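Local coordinates for protein excinuclease ABC, subunit A. (Deinococcus radiodurans, PDB 2VF7) that belongs to the UvrA family of zinc-containing ABC-type ATPases, binds DNA and ADP, and probably takes part in recognising damaged DNA during excision repair, at residues L120-L123 with Y124-G128; D129-P132 with G133-I136; D610-R613 with K614-A618; R625-N628 with A629-S633. The protein carries 1 engineered substitution. One frame throughout, in Å; residues are numbered along the deposited sequence.

Contact 1 of 4, residues L120-L123 with Y124-G128; sequences LRML and YSRAG
Tyr124 to Ala127 donate their backbone amides to the carbonyls of Leu120 to Leu123, each four residues back, the pattern that defines the alpha-helix. Ser125 N to Arg121 O, at 3.0 Å, is representative, and the bonds from Tyr124 N to Leu120 O and from Ala127 N to Leu123 O are of the same kind. The bond from Arg126 N to Met122 O is weak, bent to 124° at the hydrogen.

An aromatic contact adds to this ladder: Tyr124 CD1 sits 3.0 Å from Leu120 O, near the ring plane, so this carbonyl meets both the amide and the ring edge of one residue.

Apolar packing continues outward. In Leu123, chi1 of 178° and an unusual chi2 of 142° together bring CD2 to 3.9 Å from Tyr124 CD1, at a slant. Leu120 CD1 runs alongside the tyrosine, 4.2 Å from Tyr124 CE1.

Met122 and Arg126 extend in the same direction, with Met122 SD 4.0 Å from Arg126 NH2 and Met122 CB over the rim of one guanidinium face.

The polar ends look elsewhere: Tyr124 OH bonds to Leu307 O, and Ser125 OG to Val137 O. Helix 116-127 packs against helix 345-365, where Met122, Leu123 and Ala127 meet Met352, Leu356 and Leu349, and against helix 309-314, where Tyr124 touches Ile309 and Leu312.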
ATOM      1  N   LEU A 120      16.686  21.600   6.585  1.00 55.11           N
ATOM      2  CA  LEU A 120      18.040  22.141   6.606  1.00 55.12           C
ATOM      3  C   LEU A 120      18.868  21.786   5.364  1.00 55.30           C
ATOM      4  O   LEU A 120      19.976  22.280   5.203  1.00 55.49           O
ATOM      5  CB  LEU A 120      18.767  21.837   7.931  1.00 55.11           C
ATOM      6  CG  LEU A 120      19.338  20.480   8.355  1.00 55.37           C
ATOM      7  CD1 LEU A 120      20.702  20.201   7.716  1.00 56.25           C
ATOM      8  CD2 LEU A 120      19.462  20.432   9.871  1.00 54.78           C
ATOM      9  N   ARG A 121      18.328  20.950   4.479  1.00 55.74           N
ATOM     10  CA  ARG A 121      18.924  20.783   3.142  1.00 56.27           C
ATOM     11  C   ARG A 121      18.558  21.982   2.274  1.00 56.38           C
ATOM     12  O   ARG A 121      19.364  22.450   1.455  1.00 56.30           O
ATOM     13  CB  ARG A 121      18.458  19.499   2.451  1.00 56.51           C
ATOM     14  CG  ARG A 121      18.976  18.216   3.069  1.00 57.37           C
ATOM     15  CD  ARG A 121      18.472  17.001   2.302  1.00 58.27           C
ATOM     16  NE  ARG A 121      18.499  15.810   3.141  1.00 58.64           N
ATOM     17  CZ  ARG A 121      17.450  15.032   3.386  1.00 59.20           C
ATOM     18  NH1 ARG A 121      16.272  15.289   2.826  1.00 58.98           N
ATOM     19  NH2 ARG A 121      17.592  13.980   4.179  1.00 59.50           N
ATOM     20  N   MET A 122      17.330  22.464   2.468  1.00 56.33           N
ATOM     21  CA  MET A 122      16.833  23.663   1.805  1.00 56.19           C
ATOM     22  C   MET A 122      17.459  24.928   2.381  1.00 55.79           C
ATOM     23  O   MET A 122      17.516  25.952   1.702  1.00 55.82           O
ATOM     24  CB  MET A 122      15.317  23.752   1.935  1.00 56.31           C
ATOM     25  CG  MET A 122      14.547  22.624   1.297  1.00 56.21           C
ATOM     26  SD  MET A 122      12.834  22.797   1.793  1.00 57.01           S
ATOM     27  CE  MET A 122      12.169  21.172   1.419  1.00 57.05           C
ATOM     28  N   LEU A 123      17.906  24.862   3.636  1.00 55.36           N
ATOM     29  CA  LEU A 123      18.603  25.987   4.276  1.00 55.18           C
ATOM     30  C   LEU A 123      20.038  26.129   3.772  1.00 54.92           C
ATOM     31  O   LEU A 123      20.551  27.238   3.658  1.00 55.10           O
ATOM     32  CB  LEU A 123      18.582  25.848   5.803  1.00 55.07           C
ATOM     33  CG  LEU A 123      19.304  26.891   6.666  1.00 54.91           C
ATOM     34  CD1 LEU A 123      18.516  27.186   7.929  1.00 54.71           C
ATOM     35  CD2 LEU A 123      20.719  26.446   7.011  1.00 54.44           C
ATOM     36  N   TYR A 124      20.681  24.999   3.503  1.00 54.79           N
ATOM     37  CA  TYR A 124      22.028  24.980   2.946  1.00 54.62           C
ATOM     38  C   TYR A 124      21.995  25.281   1.451  1.00 55.02           C
ATOM     39  O   TYR A 124      22.944  25.852   0.902  1.00 54.89           O
ATOM     40  CB  TYR A 124      22.696  23.627   3.215  1.00 54.06           C
ATOM     41  CG  TYR A 124      23.430  23.546   4.541  1.00 53.20           C
ATOM     42  CD1 TYR A 124      22.733  23.375   5.749  1.00 52.06           C
ATOM     43  CD2 TYR A 124      24.821  23.636   4.590  1.00 52.23           C
ATOM     44  CE1 TYR A 124      23.411  23.301   6.973  1.00 51.19           C
ATOM     45  CE2 TYR A 124      25.506  23.561   5.805  1.00 51.83           C
ATOM     46  CZ  TYR A 124      24.798  23.394   6.987  1.00 52.07           C
ATOM     47  OH  TYR A 124      25.485  23.320   8.172  1.00 51.95           O
ATOM     48  N   SER A 125      20.887  24.907   0.811  1.00 55.57           N
ATOM     49  CA  SER A 125      20.673  25.131  -0.620  1.00 56.18           C
ATOM     50  C   SER A 125      20.389  26.594  -0.978  1.00 56.40           C
ATOM     51  O   SER A 125      20.695  27.028  -2.092  1.00 56.60           O
ATOM     52  CB  SER A 125      19.530  24.244  -1.128  1.00 56.18           C
ATOM     53  OG  SER A 125      19.420  24.321  -2.539  1.00 57.16           O
ATOM     54  N   ARG A 126      19.816  27.344  -0.036  1.00 56.67           N
ATOM     55  CA  ARG A 126      19.361  28.712  -0.301  1.00 57.18           C
ATOM     56  C   ARG A 126      20.066  29.811   0.503  1.00 57.28           C
ATOM     57  O   ARG A 126      20.189  30.940   0.014  1.00 57.65           O
ATOM     58  CB  ARG A 126      17.846  28.830  -0.098  1.00 56.92           C
ATOM     59  CG  ARG A 126      17.006  27.975  -1.034  1.00 57.59           C
ATOM     60  CD  ARG A 126      15.542  27.957  -0.588  1.00 57.79           C
ATOM     61  NE  ARG A 126      14.833  26.748  -1.020  1.00 59.12           N
ATOM     62  CZ  ARG A 126      13.531  26.522  -0.832  1.00 59.37           C
ATOM     63  NH1 ARG A 126      12.769  27.420  -0.220  1.00 59.52           N
ATOM     64  NH2 ARG A 126      12.986  25.393  -1.263  1.00 59.62           N
ATOM     65  N   ALA A 127      20.525  29.495   1.715  1.00 57.51           N
ATOM     66  CA  ALA A 127      21.032  30.526   2.633  1.00 57.82           C
ATOM     67  C   ALA A 127      22.404  30.242   3.270  1.00 58.14           C
ATOM     68  O   ALA A 127      22.821  30.944   4.198  1.00 57.91           O
ATOM     69  CB  ALA A 127      19.990  30.816   3.710  1.00 57.78           C
ATOM     70  N   GLY A 128      23.100  29.223   2.764  1.00 58.76           N
ATOM     71  CA  GLY A 128      24.406  28.817   3.293  1.00 59.28           C
ATOM     72  C   GLY A 128      25.605  29.474   2.622  1.00 59.71           C
ATOM     73  O   GLY A 128      25.495  30.033   1.522  1.00 59.83           O
TER

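Contact 2 of 4, residues D129-P132 with G133-I136; sequences DYPP and GQGI
Tyr130 sets its CG anti to the carbonyl carbon (chi1 -73°), which swings the ring across to the returning arm of the loop, and Gln134 answers with CG anti to its own nitrogen (chi1 -155°) and a further bend at chi2 that brings its amide back toward Pro131. The chain reverses between them at Pro131-Pro132-Gly133, where Pro131 CA and Gln134 CA are 5.7 Å apart. Pro131 O and Gly133 N are close, but their angle is too poor for a hydrogen bond.

The tyrosine meets Ile136. Tyr130 CE2 lies 3.5 Å from Ile136 CA, and Tyr130 OH is 3.4 Å from Ile136 CA. Tyr130 CZ packs 4.0 Å from Ile136 CG1, the two side chains crossing at about a right angle. Nearer the ring's base, Gln134 NE2 is 3.9 Å from Tyr130 CD2, with ring and amide planes 42° apart. Gln134 NE2 also touches Pro131 CD at 3.4 Å.

Hydrogen bonds fix both polar ends from outside: Tyr130 OH to Val137 N, with a weak one to Ser125 O, and Gln134 NE2 to Glu298 O. A leucine in place of Tyr130 would probably leave Val137 N without this hydroxyl partner and open a gap beside Ile136.

Between the two segments, then, the turn relies on van der Waals contact alone. Its polar fixing comes from a hydroxyl and an amide bonded to the backbone of Val137, the next residue, and of Glu298, distant in sequence, consistent with a surface loop shaped by prolines and one aromatic ring.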
ATOM      1  N   ASP A 129      26.758  29.385   3.284  1.00 59.97           N
ATOM      2  CA  ASP A 129      27.975  30.071   2.847  1.00 60.11           C
ATOM      3  C   ASP A 129      28.842  29.254   1.884  1.00 60.38           C
ATOM      4  O   ASP A 129      29.714  28.482   2.298  1.00 60.43           O
ATOM      5  CB  ASP A 129      28.787  30.550   4.055  1.00 59.99           C
ATOM      6  CG  ASP A 129      28.008  31.554   4.915  1.00 59.86           C
ATOM      7  OD1 ASP A 129      28.013  32.772   4.563  1.00 59.39           O
ATOM      8  OD2 ASP A 129      27.380  31.120   5.927  1.00 59.28           O
ATOM      9  N   TYR A 130      28.583  29.448   0.593  1.00 60.79           N
ATOM     10  CA  TYR A 130      29.377  28.874  -0.495  1.00 61.14           C
ATOM     11  C   TYR A 130      30.805  29.450  -0.563  1.00 61.86           C
ATOM     12  O   TYR A 130      31.038  30.596  -0.133  1.00 61.84           O
ATOM     13  CB  TYR A 130      28.681  29.156  -1.831  1.00 60.88           C
ATOM     14  CG  TYR A 130      27.433  28.352  -2.092  1.00 60.28           C
ATOM     15  CD1 TYR A 130      26.282  28.529  -1.316  1.00 60.17           C
ATOM     16  CD2 TYR A 130      27.394  27.427  -3.139  1.00 60.06           C
ATOM     17  CE1 TYR A 130      25.128  27.788  -1.562  1.00 60.54           C
ATOM     18  CE2 TYR A 130      26.248  26.680  -3.398  1.00 60.11           C
ATOM     19  CZ  TYR A 130      25.119  26.864  -2.607  1.00 60.53           C
ATOM     20  OH  TYR A 130      23.984  26.129  -2.862  1.00 60.38           O
ATOM     21  N   PRO A 131      31.764  28.662  -1.107  1.00 62.47           N
ATOM     22  CA  PRO A 131      33.089  29.144  -1.511  1.00 62.96           C
ATOM     23  C   PRO A 131      33.041  30.459  -2.318  1.00 63.62           C
ATOM     24  O   PRO A 131      31.952  30.900  -2.704  1.00 63.55           O
ATOM     25  CB  PRO A 131      33.602  27.998  -2.386  1.00 62.88           C
ATOM     26  CG  PRO A 131      33.031  26.809  -1.766  1.00 62.42           C
ATOM     27  CD  PRO A 131      31.645  27.207  -1.335  1.00 62.38           C
ATOM     28  N   PRO A 132      34.217  31.077  -2.589  1.00 64.25           N
ATOM     29  CA  PRO A 132      34.297  32.373  -3.280  1.00 64.70           C
ATOM     30  C   PRO A 132      33.300  32.529  -4.436  1.00 65.14           C
ATOM     31  O   PRO A 132      32.666  33.581  -4.561  1.00 65.17           O
ATOM     32  CB  PRO A 132      35.747  32.407  -3.803  1.00 64.77           C
ATOM     33  CG  PRO A 132      36.347  31.034  -3.461  1.00 64.42           C
ATOM     34  CD  PRO A 132      35.566  30.571  -2.281  1.00 64.34           C
ATOM     35  N   GLY A 133      33.170  31.488  -5.260  1.00 65.54           N
ATOM     36  CA  GLY A 133      32.171  31.435  -6.327  1.00 66.09           C
ATOM     37  C   GLY A 133      31.986  30.009  -6.809  1.00 66.56           C
ATOM     38  O   GLY A 133      32.744  29.548  -7.660  1.00 66.43           O
ATOM     39  N   GLN A 134      30.982  29.313  -6.263  1.00 67.13           N
ATOM     40  CA  GLN A 134      30.762  27.883  -6.551  1.00 67.73           C
ATOM     41  C   GLN A 134      29.482  27.557  -7.349  1.00 68.03           C
ATOM     42  O   GLN A 134      29.396  26.496  -7.978  1.00 67.94           O
ATOM     43  CB  GLN A 134      30.797  27.055  -5.259  1.00 67.77           C
ATOM     44  CG  GLN A 134      31.173  25.589  -5.478  1.00 68.03           C
ATOM     45  CD  GLN A 134      30.318  24.619  -4.679  1.00 68.46           C
ATOM     46  OE1 GLN A 134      29.682  23.726  -5.246  1.00 68.34           O
ATOM     47  NE2 GLN A 134      30.297  24.786  -3.360  1.00 68.94           N
ATOM     48  N   GLY A 135      28.495  28.455  -7.315  1.00 68.42           N
ATOM     49  CA  GLY A 135      27.231  28.252  -8.039  1.00 68.76           C
ATOM     50  C   GLY A 135      26.018  28.152  -7.128  1.00 69.01           C
ATOM     51  O   GLY A 135      25.700  29.115  -6.415  1.00 69.04           O
ATOM     52  N   ILE A 136      25.337  26.999  -7.181  1.00 69.07           N
ATOM     53  CA  ILE A 136      24.239  26.625  -6.258  1.00 69.17           C
ATOM     54  C   ILE A 136      23.978  25.110  -6.306  1.00 69.28           C
ATOM     55  O   ILE A 136      23.834  24.527  -7.387  1.00 69.26           O
ATOM     56  CB  ILE A 136      22.922  27.480  -6.460  1.00 69.17           C
ATOM     57  CG1 ILE A 136      22.880  28.644  -5.453  1.00 69.09           C
ATOM     58  CG2 ILE A 136      21.646  26.631  -6.297  1.00 69.10           C
ATOM     59  CD1 ILE A 136      21.846  29.734  -5.741  1.00 69.24           C
TER

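Contact 3 of 4, residues D610-R613 with K614-A618; sequences DQVR and KLFAA
Residues 610-613 and 614-617 are successive turns of one alpha-helix, and their amides and carbonyls pair four residues apart. Ala617 N to Arg613 O, at 3.0 Å, is representative; Leu615 N pairs likewise with Gln611 O and Phe616 N with Val612 O, while Lys614 N to Asp610 O is weak. Weak bonds from Leu615 N to Val612 O and from Phe616 N to Arg613 O, three residues apart, accompany these.

On the buried side Val612 and Phe616 run side by side. Phe616 turns its ring edge to the backbone, with Phe616 CD1 3.2 Å from Val612 O in the ring plane. Phe616 CE1 packs 4.1 Å from Val612 CG1. Both side chains also rest on Ile686 and Val689 of helix 686-690.

Arg613, bent at chi3, places NH2 3.2 Å from Asp610 OD2 in a salt bridge; its NH1 bonds to Ala629 O.

Lys614 folds back over its own helix, bending at chi3 (88°) and chi4 (-87°). Lys614 NZ thus lies 2.9 Å from Gln611 O, which is gripped twice, Lys614 NZ and Leu615 N arriving from opposite faces of the carbonyl plane.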
ATOM      1  N   ASP A 610      11.583 -29.567  27.147  1.00 59.37           N
ATOM      2  CA  ASP A 610      12.416 -30.763  26.940  1.00 60.19           C
ATOM      3  C   ASP A 610      11.929 -32.008  27.683  1.00 60.15           C
ATOM      4  O   ASP A 610      12.031 -33.113  27.151  1.00 60.06           O
ATOM      5  CB  ASP A 610      13.862 -30.502  27.389  1.00 60.93           C
ATOM      6  CG  ASP A 610      14.718 -29.911  26.295  1.00 64.39           C
ATOM      7  OD1 ASP A 610      14.709 -28.672  26.124  1.00 68.61           O
ATOM      8  OD2 ASP A 610      15.419 -30.685  25.608  1.00 67.89           O
ATOM      9  N   GLN A 611      11.473 -31.814  28.931  1.00 60.33           N
ATOM     10  CA  GLN A 611      10.942 -32.868  29.798  1.00 60.26           C
ATOM     11  C   GLN A 611       9.523 -33.229  29.395  1.00 59.21           C
ATOM     12  O   GLN A 611       9.115 -34.397  29.470  1.00 59.24           O
ATOM     13  CB  GLN A 611      10.923 -32.438  31.263  1.00 61.11           C
ATOM     14  CG  GLN A 611      11.671 -31.139  31.617  1.00 65.64           C
ATOM     15  CD  GLN A 611      13.154 -31.161  31.249  1.00 70.80           C
ATOM     16  OE1 GLN A 611      13.854 -32.188  31.402  1.00 70.96           O
ATOM     17  NE2 GLN A 611      13.641 -30.017  30.758  1.00 72.13           N
ATOM     18  N   VAL A 612       8.778 -32.211  28.971  1.00 58.23           N
ATOM     19  CA  VAL A 612       7.442 -32.384  28.438  1.00 56.85           C
ATOM     20  C   VAL A 612       7.484 -33.376  27.273  1.00 56.66           C
ATOM     21  O   VAL A 612       6.631 -34.262  27.178  1.00 57.26           O
ATOM     22  CB  VAL A 612       6.812 -31.015  28.017  1.00 56.96           C
ATOM     23  CG1 VAL A 612       5.483 -31.216  27.300  1.00 56.92           C
ATOM     24  CG2 VAL A 612       6.627 -30.107  29.216  1.00 55.03           C
ATOM     25  N   ARG A 613       8.480 -33.263  26.400  1.00 55.97           N
ATOM     26  CA  ARG A 613       8.511 -34.112  25.204  1.00 55.43           C
ATOM     27  C   ARG A 613       8.914 -35.537  25.564  1.00 55.15           C
ATOM     28  O   ARG A 613       8.459 -36.506  24.962  1.00 54.17           O
ATOM     29  CB  ARG A 613       9.472 -33.549  24.173  1.00 55.63           C
ATOM     30  CG  ARG A 613       9.136 -32.152  23.732  1.00 54.83           C
ATOM     31  CD  ARG A 613       9.997 -31.757  22.561  1.00 52.93           C
ATOM     32  NE  ARG A 613      11.344 -31.376  22.970  1.00 51.03           N
ATOM     33  CZ  ARG A 613      12.440 -32.093  22.725  1.00 49.01           C
ATOM     34  NH1 ARG A 613      12.368 -33.232  22.063  1.00 49.65           N
ATOM     35  NH2 ARG A 613      13.610 -31.650  23.125  1.00 48.21           N
ATOM     36  N   LYS A 614       9.801 -35.627  26.548  1.00 55.32           N
ATOM     37  CA  LYS A 614      10.151 -36.861  27.272  1.00 54.84           C
ATOM     38  C   LYS A 614       8.922 -37.634  27.803  1.00 54.05           C
ATOM     39  O   LYS A 614       8.854 -38.848  27.677  1.00 54.45           O
ATOM     40  CB  LYS A 614      11.092 -36.464  28.409  1.00 54.87           C
ATOM     41  CG  LYS A 614      11.696 -37.577  29.182  1.00 57.57           C
ATOM     42  CD  LYS A 614      12.302 -37.061  30.482  1.00 61.05           C
ATOM     43  CE  LYS A 614      11.283 -37.020  31.640  1.00 64.64           C
ATOM     44  NZ  LYS A 614      10.507 -35.743  31.683  1.00 64.17           N
ATOM     45  N   LEU A 615       7.955 -36.923  28.381  1.00 53.89           N
ATOM     46  CA  LEU A 615       6.752 -37.536  28.970  1.00 52.61           C
ATOM     47  C   LEU A 615       5.790 -38.032  27.916  1.00 52.46           C
ATOM     48  O   LEU A 615       4.990 -38.933  28.171  1.00 52.31           O
ATOM     49  CB  LEU A 615       5.996 -36.531  29.859  1.00 52.33           C
ATOM     50  CG  LEU A 615       6.596 -35.967  31.153  1.00 52.17           C
ATOM     51  CD1 LEU A 615       5.717 -34.885  31.766  1.00 48.49           C
ATOM     52  CD2 LEU A 615       6.898 -37.086  32.176  1.00 49.99           C
ATOM     53  N   PHE A 616       5.814 -37.394  26.749  1.00 52.80           N
ATOM     54  CA  PHE A 616       5.002 -37.823  25.602  1.00 52.43           C
ATOM     55  C   PHE A 616       5.607 -39.047  24.915  1.00 52.69           C
ATOM     56  O   PHE A 616       4.888 -39.956  24.528  1.00 53.12           O
ATOM     57  CB  PHE A 616       4.803 -36.662  24.615  1.00 52.22           C
ATOM     58  CG  PHE A 616       3.609 -35.777  24.943  1.00 51.12           C
ATOM     59  CD1 PHE A 616       3.734 -34.720  25.829  1.00 50.10           C
ATOM     60  CD2 PHE A 616       2.367 -36.024  24.367  1.00 49.37           C
ATOM     61  CE1 PHE A 616       2.635 -33.933  26.164  1.00 49.51           C
ATOM     62  CE2 PHE A 616       1.271 -35.248  24.684  1.00 49.86           C
ATOM     63  CZ  PHE A 616       1.397 -34.188  25.576  1.00 48.60           C
ATOM     64  N   ALA A 617       6.931 -39.070  24.795  1.00 52.92           N
ATOM     65  CA  ALA A 617       7.652 -40.176  24.184  1.00 53.77           C
ATOM     66  C   ALA A 617       7.549 -41.485  24.975  1.00 54.59           C
ATOM     67  O   ALA A 617       7.867 -42.554  24.442  1.00 54.72           O
ATOM     68  CB  ALA A 617       9.101 -39.794  23.998  1.00 53.67           C
ATOM     69  N   ALA A 618       7.108 -41.397  26.237  1.00 55.49           N
ATOM     70  CA  ALA A 618       6.986 -42.565  27.132  1.00 55.90           C
ATOM     71  C   ALA A 618       5.570 -43.162  27.232  1.00 56.44           C
ATOM     72  O   ALA A 618       5.315 -44.033  28.064  1.00 57.07           O
ATOM     73  CB  ALA A 618       7.502 -42.211  28.508  1.00 55.85           C
TER

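Contact 4 of 4, residues R625-N628 with A629-S633; sequences RGYN and AGRFS
Tyr627 and Arg631 stack: the guanidinium lies flat on the ring, planes at 20°, in a cation-pi arrangement. The closest approach is Arg631 NH1 to Tyr627 CE1, 3.7 Å. Arg631 CG is carried over the ring by chi1 (-176°), anti to the backbone N, and the bend at chi2 turns CD and the guanidinium along the same face.

The aliphatic part supplies a CH-pi contact, Arg631 CG standing 3.9 Å from the Tyr627 ring centroid and 14° off its normal. Arg625 CB covers the rim of the opposite face, so the ring lies between Arg625 CB and the Arg631 chain.

Hydrogen bonds shape the backbone. Arg631 N donates to Asn628 O at 3.1 Å, opening the 3-10 segment 629-632, and Phe632 N follows to Ala629 O. Before it, Gly626 centres an inverse gamma turn.

Apolar contact comes from Phe632, with Phe632 CZ 4.0 Å from Tyr627 CD2 and the side chains crossing at about a right angle; the Phe632 ring also meets Phe616 of helix 609-617.

Tyr627 OH bonds to Glu675 OE2, and Arg631 NE to Thr676 OG1. A serine in place of Tyr627 would probably deprive the Arg631 guanidinium of its aromatic platform and leave Glu675 without this hydroxyl.

The positive charge of Arg631 probably gains both from the ring face beneath it and from the Thr676 hydroxyl, while its ion pair with Glu675 is long and weak.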
ATOM      1  N   ARG A 625       4.408 -46.744  17.868  1.00 57.79           N
ATOM      2  CA  ARG A 625       5.084 -46.152  16.735  1.00 57.31           C
ATOM      3  C   ARG A 625       6.511 -45.905  17.175  1.00 57.67           C
ATOM      4  O   ARG A 625       6.794 -45.825  18.365  1.00 58.04           O
ATOM      5  CB  ARG A 625       4.442 -44.831  16.361  1.00 57.10           C
ATOM      6  CG  ARG A 625       3.009 -44.898  15.846  1.00 56.38           C
ATOM      7  CD  ARG A 625       2.048 -44.399  16.904  1.00 53.93           C
ATOM      8  NE  ARG A 625       1.137 -43.335  16.453  1.00 50.94           N
ATOM      9  CZ  ARG A 625      -0.040 -43.533  15.862  1.00 50.59           C
ATOM     10  NH1 ARG A 625      -0.467 -44.769  15.594  1.00 52.50           N
ATOM     11  NH2 ARG A 625      -0.796 -42.500  15.537  1.00 48.34           N
ATOM     12  N   GLY A 626       7.431 -45.772  16.239  1.00 57.85           N
ATOM     13  CA  GLY A 626       8.809 -45.568  16.649  1.00 58.29           C
ATOM     14  C   GLY A 626       9.083 -44.099  16.885  1.00 58.44           C
ATOM     15  O   GLY A 626       9.893 -43.517  16.154  1.00 58.78           O
ATOM     16  N   TYR A 627       8.392 -43.498  17.868  1.00 58.13           N
ATOM     17  CA  TYR A 627       8.537 -42.053  18.186  1.00 58.37           C
ATOM     18  C   TYR A 627       9.508 -41.871  19.343  1.00 58.49           C
ATOM     19  O   TYR A 627       9.471 -42.635  20.332  1.00 59.49           O
ATOM     20  CB  TYR A 627       7.225 -41.382  18.637  1.00 57.99           C
ATOM     21  CG  TYR A 627       6.069 -41.262  17.658  1.00 57.24           C
ATOM     22  CD1 TYR A 627       6.210 -41.544  16.306  1.00 56.11           C
ATOM     23  CD2 TYR A 627       4.821 -40.823  18.111  1.00 57.10           C
ATOM     24  CE1 TYR A 627       5.123 -41.418  15.433  1.00 57.94           C
ATOM     25  CE2 TYR A 627       3.738 -40.697  17.257  1.00 56.92           C
ATOM     26  CZ  TYR A 627       3.891 -40.982  15.920  1.00 57.64           C
ATOM     27  OH  TYR A 627       2.806 -40.846  15.070  1.00 57.51           O
ATOM     28  N   ASN A 628      10.383 -40.886  19.216  1.00 57.63           N
ATOM     29  CA  ASN A 628      11.139 -40.414  20.349  1.00 57.38           C
ATOM     30  C   ASN A 628      10.648 -39.008  20.683  1.00 56.92           C
ATOM     31  O   ASN A 628       9.705 -38.518  20.047  1.00 56.12           O
ATOM     32  CB  ASN A 628      12.643 -40.463  20.071  1.00 57.99           C
ATOM     33  CG  ASN A 628      13.063 -39.560  18.939  1.00 59.24           C
ATOM     34  OD1 ASN A 628      12.746 -39.810  17.771  1.00 59.36           O
ATOM     35  ND2 ASN A 628      13.807 -38.497  19.281  1.00 61.82           N
ATOM     36  N   ALA A 629      11.269 -38.383  21.685  1.00 56.28           N
ATOM     37  CA  ALA A 629      10.872 -37.068  22.176  1.00 55.45           C
ATOM     38  C   ALA A 629      10.983 -36.036  21.064  1.00 55.47           C
ATOM     39  O   ALA A 629      10.302 -35.009  21.097  1.00 56.09           O
ATOM     40  CB  ALA A 629      11.730 -36.670  23.372  1.00 54.69           C
ATOM     41  N   GLY A 630      11.859 -36.309  20.102  1.00 55.28           N
ATOM     42  CA  GLY A 630      12.032 -35.488  18.904  1.00 55.66           C
ATOM     43  C   GLY A 630      10.776 -35.287  18.068  1.00 55.31           C
ATOM     44  O   GLY A 630      10.564 -34.212  17.534  1.00 57.35           O
ATOM     45  N   ARG A 631       9.932 -36.301  17.960  1.00 54.67           N
ATOM     46  CA  ARG A 631       8.617 -36.165  17.338  1.00 53.88           C
ATOM     47  C   ARG A 631       7.811 -34.966  17.891  1.00 54.38           C
ATOM     48  O   ARG A 631       6.923 -34.459  17.234  1.00 54.03           O
ATOM     49  CB  ARG A 631       7.833 -37.469  17.549  1.00 53.56           C
ATOM     50  CG  ARG A 631       6.470 -37.562  16.882  1.00 51.45           C
ATOM     51  CD  ARG A 631       6.625 -37.812  15.385  1.00 51.59           C
ATOM     52  NE  ARG A 631       5.381 -37.574  14.655  1.00 48.39           N
ATOM     53  CZ  ARG A 631       5.095 -38.092  13.478  1.00 49.27           C
ATOM     54  NH1 ARG A 631       5.958 -38.895  12.863  1.00 48.62           N
ATOM     55  NH2 ARG A 631       3.929 -37.820  12.920  1.00 51.44           N
ATOM     56  N   PHE A 632       8.114 -34.533  19.115  1.00 54.86           N
ATOM     57  CA  PHE A 632       7.254 -33.581  19.809  1.00 54.68           C
ATOM     58  C   PHE A 632       7.911 -32.208  19.869  1.00 54.83           C
ATOM     59  O   PHE A 632       7.419 -31.298  20.533  1.00 55.26           O
ATOM     60  CB  PHE A 632       6.818 -34.122  21.187  1.00 54.72           C
ATOM     61  CG  PHE A 632       6.113 -35.464  21.119  1.00 54.80           C
ATOM     62  CD1 PHE A 632       4.746 -35.540  20.862  1.00 54.67           C
ATOM     63  CD2 PHE A 632       6.818 -36.647  21.293  1.00 54.90           C
ATOM     64  CE1 PHE A 632       4.088 -36.786  20.768  1.00 55.15           C
ATOM     65  CE2 PHE A 632       6.169 -37.906  21.199  1.00 54.41           C
ATOM     66  CZ  PHE A 632       4.800 -37.970  20.953  1.00 53.15           C
ATOM     67  N   SER A 633       9.025 -32.072  19.156  1.00 54.58           N
ATOM     68  CA  SER A 633       9.655 -30.790  18.946  1.00 54.72           C
ATOM     69  C   SER A 633       9.007 -30.102  17.743  1.00 54.45           C
ATOM     70  O   SER A 633       8.670 -30.754  16.751  1.00 54.61           O
ATOM     71  CB  SER A 633      11.154 -30.983  18.687  1.00 55.31           C
ATOM     72  OG  SER A 633      11.871 -29.762  18.828  1.00 56.16           O
TER

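Overall arrangement
From the N terminus, contact 1 lies in the last turns of helix 116-127, and contact 2 is the turn that follows it at once. The two touch where Tyr130 reaches back, its ring to the carbonyl of Tyr124 and its OH to that of Ser125, their centres 12 Å apart. Much later, contact 3 lies on helix 609-617 and contact 4 in the loop after helix 620-624, with centres 9 Å apart; the Arg613 side chain ties the helix to the 3-10 segment. All four close only local turns and follow in series, none enclosing another. The pairs lie on opposite sides of the chain's centre, contacts 1 and 3 about 67 Å apart between centres.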